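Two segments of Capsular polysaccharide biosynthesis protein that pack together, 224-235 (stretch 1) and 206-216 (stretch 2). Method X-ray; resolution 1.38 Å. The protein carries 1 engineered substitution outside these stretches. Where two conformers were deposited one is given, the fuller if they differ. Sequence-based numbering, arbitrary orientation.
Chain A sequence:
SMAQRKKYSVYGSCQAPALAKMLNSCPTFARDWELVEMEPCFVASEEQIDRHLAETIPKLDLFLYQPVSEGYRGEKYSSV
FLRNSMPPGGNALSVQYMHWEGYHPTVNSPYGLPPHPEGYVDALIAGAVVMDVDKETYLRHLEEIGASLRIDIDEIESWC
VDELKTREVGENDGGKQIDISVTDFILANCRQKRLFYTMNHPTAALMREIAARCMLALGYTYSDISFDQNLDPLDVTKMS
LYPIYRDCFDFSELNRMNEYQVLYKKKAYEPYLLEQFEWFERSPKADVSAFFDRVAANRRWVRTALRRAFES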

# COMPACT_ATOMS: atom_id res chain seq x y z
N ASP A 224 2.17 25.87 8.65
CA ASP A 224 2.33 25.09 9.89
C ASP A 224 3.01 23.72 9.66
O ASP A 224 3.48 23.08 10.60
CB ASP A 224 0.96 24.80 10.53
CG ASP A 224 0.33 26.03 11.16
OD1 ASP A 224 1.05 26.90 11.69
OD2 ASP A 224 -0.93 26.08 11.16
N ILE A 225 3.05 23.28 8.41
CA ILE A 225 3.33 21.88 8.11
C ILE A 225 4.80 21.67 7.75
O ILE A 225 5.29 22.20 6.75
CB ILE A 225 2.41 21.38 6.98
CG1 ILE A 225 0.94 21.61 7.35
CG2 ILE A 225 2.69 19.91 6.68
CD1 ILE A 225 -0.02 21.41 6.19
N SER A 226 5.49 20.87 8.56
CA SER A 226 6.88 20.52 8.31
C SER A 226 7.15 19.18 8.97
O SER A 226 6.66 18.92 10.05
CB SER A 226 7.85 21.59 8.83
OG SER A 226 7.84 21.65 10.24
N PHE A 227 7.92 18.34 8.30
CA PHE A 227 8.19 17.00 8.80
C PHE A 227 9.67 16.70 8.85
O PHE A 227 10.48 17.38 8.20
CB PHE A 227 7.47 15.94 7.93
CG PHE A 227 5.98 16.13 7.86
CD1 PHE A 227 5.18 15.92 8.98
CD2 PHE A 227 5.39 16.55 6.68
CE1 PHE A 227 3.80 16.12 8.92
CE2 PHE A 227 4.00 16.73 6.60
CZ PHE A 227 3.21 16.52 7.73
N ASP A 228 10.02 15.66 9.60
CA ASP A 228 11.38 15.13 9.61
C ASP A 228 11.61 14.47 8.25
O ASP A 228 11.01 13.44 7.95
CB ASP A 228 11.53 14.10 10.74
CG ASP A 228 12.92 13.48 10.82
OD1 ASP A 228 13.75 13.66 9.89
OD2 ASP A 228 13.18 12.79 11.82
N GLN A 229 12.47 15.07 7.43
CA GLN A 229 12.76 14.58 6.08
C GLN A 229 13.49 13.24 6.05
O GLN A 229 13.60 12.61 5.00
CB GLN A 229 13.58 15.61 5.29
CG GLN A 229 12.93 16.98 5.18
CD GLN A 229 11.61 16.93 4.43
OE1 GLN A 229 11.56 16.51 3.27
NE2 GLN A 229 10.54 17.37 5.08
N ASN A 230 14.02 12.81 7.19
CA ASN A 230 14.73 11.53 7.26
C ASN A 230 13.83 10.33 7.52
O ASN A 230 14.26 9.19 7.37
CB ASN A 230 15.84 11.58 8.31
CG ASN A 230 16.89 12.64 8.00
OD1 ASN A 230 17.39 12.72 6.88
ND2 ASN A 230 17.22 13.45 9.00
N LEU A 231 12.58 10.58 7.91
CA LEU A 231 11.67 9.49 8.22
C LEU A 231 11.19 8.82 6.94
O LEU A 231 10.75 9.49 6.02
CB LEU A 231 10.47 10.02 9.00
CG LEU A 231 10.62 10.40 10.46
CD1 LEU A 231 9.24 10.74 10.99
CD2 LEU A 231 11.25 9.27 11.27
N ASP A 232 11.28 7.50 6.89
CA ASP A 232 10.83 6.74 5.71
C ASP A 232 10.30 5.41 6.27
O ASP A 232 10.97 4.36 6.18
CB ASP A 232 12.01 6.54 4.75
CG ASP A 232 11.59 6.13 3.36
OD1 ASP A 232 10.38 6.07 3.05
OD2 ASP A 232 12.50 5.87 2.55
N PRO A 233 9.10 5.47 6.90
CA PRO A 233 8.72 4.36 7.79
C PRO A 233 8.38 3.04 7.13
O PRO A 233 8.43 2.01 7.79
CB PRO A 233 7.49 4.90 8.54
CG PRO A 233 7.45 6.35 8.29
CD PRO A 233 8.19 6.62 7.02
N LEU A 234 8.07 3.06 5.83
CA LEU A 234 7.65 1.84 5.14
C LEU A 234 8.66 1.42 4.07
O LEU A 234 8.29 1.04 2.96
CB LEU A 234 6.25 2.03 4.54
CG LEU A 234 5.17 2.29 5.60
CD1 LEU A 234 3.87 2.61 4.91
CD2 LEU A 234 4.98 1.11 6.53
N ASP A 235 9.94 1.48 4.43
CA ASP A 235 11.02 1.22 3.48
C ASP A 235 11.61 -0.19 3.56
O ASP A 235 12.64 -0.46 2.95
CB ASP A 235 12.14 2.25 3.65
CG ASP A 235 12.90 2.08 4.95
OD1 ASP A 235 12.34 1.56 5.93
OD2 ASP A 235 14.08 2.49 4.99
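Stretch 2 206-216: LMREIAARCML

Residues 206-216 form one continuous stretch of α-helix, part of a longer helix, and lie against an irregular segment whose chain is folded by two type I turns, Asp228 to Leu231 and Asp232 to Asp235. The two run in opposite senses: Ile225 lies nearest Ala212 (CA to CA 6.3 Å) and Phe227 nearest Arg208 (6.9 Å), so progress along stretch 1 leads back toward the start of the helix.

Apolar packing dominates the contact. Ile225 reaches across one helical turn, with CG2 3.8 Å from Ala212 CB, CG1 4.0 Å from Met215 CE and CD1 3.8 Å from Leu216 CD2. The Phe227 ring presses close to the helix where the alanine side chains are small: its CZ is 3.4 Å from Ala211 CB, and its CE2 is 3.3 Å from Arg208 O. Met215 SD approaches the same ring obliquely, 5.2 Å from its centroid. Farther along, Leu234 CD1 lies 4.3 Å from Met207 SD.

No direct hydrogen bond joins the stretches. Gln229 OE1 sits over one face of the Arg208 guanidinium, 3.3 Å from CZ, while Gln229 NE2 donates to Phe227 O (3.1 Å). Water instead supplies the polar link: Arg208 NH1 donates to two waters, one of which donates to Asp228 O and Leu231 O, the other to Gln229 O.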

# COMPACT_ATOMS: atom_id res chain seq x y z
N LEU A 206 5.39 10.44 -0.18
CA LEU A 206 3.94 10.25 -0.13
C LEU A 206 3.40 10.28 1.31
O LEU A 206 2.32 10.84 1.55
CB LEU A 206 3.51 8.99 -0.88
CG LEU A 206 1.98 8.82 -1.01
CD1 LEU A 206 1.34 10.04 -1.68
CD2 LEU A 206 1.67 7.55 -1.76
N MET A 207 4.13 9.70 2.27
CA MET A 207 3.72 9.78 3.66
C MET A 207 3.67 11.23 4.14
O MET A 207 2.76 11.60 4.88
CB MET A 207 4.66 8.96 4.56
CG MET A 207 4.51 7.44 4.38
SD MET A 207 2.83 6.79 4.54
CE MET A 207 2.37 7.42 6.16
N ARG A 208 4.66 12.05 3.74
CA ARG A 208 4.61 13.47 4.09
C ARG A 208 3.37 14.12 3.49
O ARG A 208 2.71 14.93 4.15
CB ARG A 208 5.86 14.20 3.62
CG ARG A 208 7.11 13.82 4.40
CD ARG A 208 8.24 14.79 4.10
NE ARG A 208 8.65 14.79 2.70
CZ ARG A 208 9.63 14.04 2.20
NH1 ARG A 208 10.27 13.14 2.95
NH2 ARG A 208 9.95 14.15 0.91
N GLU A 209 3.07 13.79 2.24
CA GLU A 209 1.94 14.43 1.57
C GLU A 209 0.62 14.11 2.28
O GLU A 209 -0.19 15.01 2.54
CB GLU A 209 1.87 14.06 0.08
CG GLU A 209 1.04 15.05 -0.72
CD GLU A 209 1.67 16.44 -0.77
OE1 GLU A 209 2.92 16.55 -0.78
OE2 GLU A 209 0.92 17.43 -0.79
N ILE A 210 0.38 12.83 2.60
CA ILE A 210 -0.88 12.47 3.27
C ILE A 210 -0.94 13.06 4.68
O ILE A 210 -2.00 13.53 5.10
CB ILE A 210 -1.15 10.93 3.24
CG1 ILE A 210 -2.57 10.60 3.69
CG2 ILE A 210 -0.15 10.16 4.08
CD1 ILE A 210 -3.61 11.07 2.73
N ALA A 211 0.18 13.08 5.39
CA ALA A 211 0.22 13.72 6.71
C ALA A 211 -0.13 15.21 6.59
O ALA A 211 -0.86 15.75 7.42
CB ALA A 211 1.59 13.53 7.35
N ALA A 212 0.40 15.88 5.57
CA ALA A 212 0.04 17.28 5.32
C ALA A 212 -1.47 17.44 5.11
O ALA A 212 -2.07 18.37 5.67
CB ALA A 212 0.81 17.82 4.13
N ARG A 213 -2.09 16.55 4.34
CA ARG A 213 -3.54 16.65 4.11
C ARG A 213 -4.32 16.42 5.39
O ARG A 213 -5.36 17.04 5.60
CB ARG A 213 -4.02 15.73 2.99
CG ARG A 213 -3.23 15.78 1.68
CD ARG A 213 -2.94 17.19 1.16
NE ARG A 213 -2.06 17.13 -0.01
CZ ARG A 213 -2.45 16.85 -1.26
NH1 ARG A 213 -3.73 16.62 -1.54
NH2 ARG A 213 -1.53 16.82 -2.23
N CYS A 214 -3.82 15.55 6.27
CA CYS A 214 -4.44 15.39 7.56
C CYS A 214 -4.39 16.69 8.35
O CYS A 214 -5.38 17.10 8.95
CB CYS A 214 -3.74 14.29 8.36
SG CYS A 214 -4.01 12.63 7.73
N MET A 215 -3.23 17.35 8.35
CA MET A 215 -3.11 18.61 9.09
C MET A 215 -4.03 19.68 8.52
O MET A 215 -4.60 20.45 9.29
CB MET A 215 -1.66 19.09 9.13
CG MET A 215 -0.78 18.23 10.04
SD MET A 215 0.87 18.88 10.34
CE MET A 215 0.45 20.44 11.14
N LEU A 216 -4.18 19.73 7.20
CA LEU A 216 -5.10 20.72 6.61
C LEU A 216 -6.52 20.43 7.05
O LEU A 216 -7.26 21.36 7.36
CB LEU A 216 -5.01 20.71 5.08
CG LEU A 216 -3.66 21.15 4.53
CD1 LEU A 216 -3.55 20.89 3.04
CD2 LEU A 216 -3.39 22.63 4.81
O HOH W 1 10.05 12.15 5.61
O HOH W 2 12.92 12.13 2.52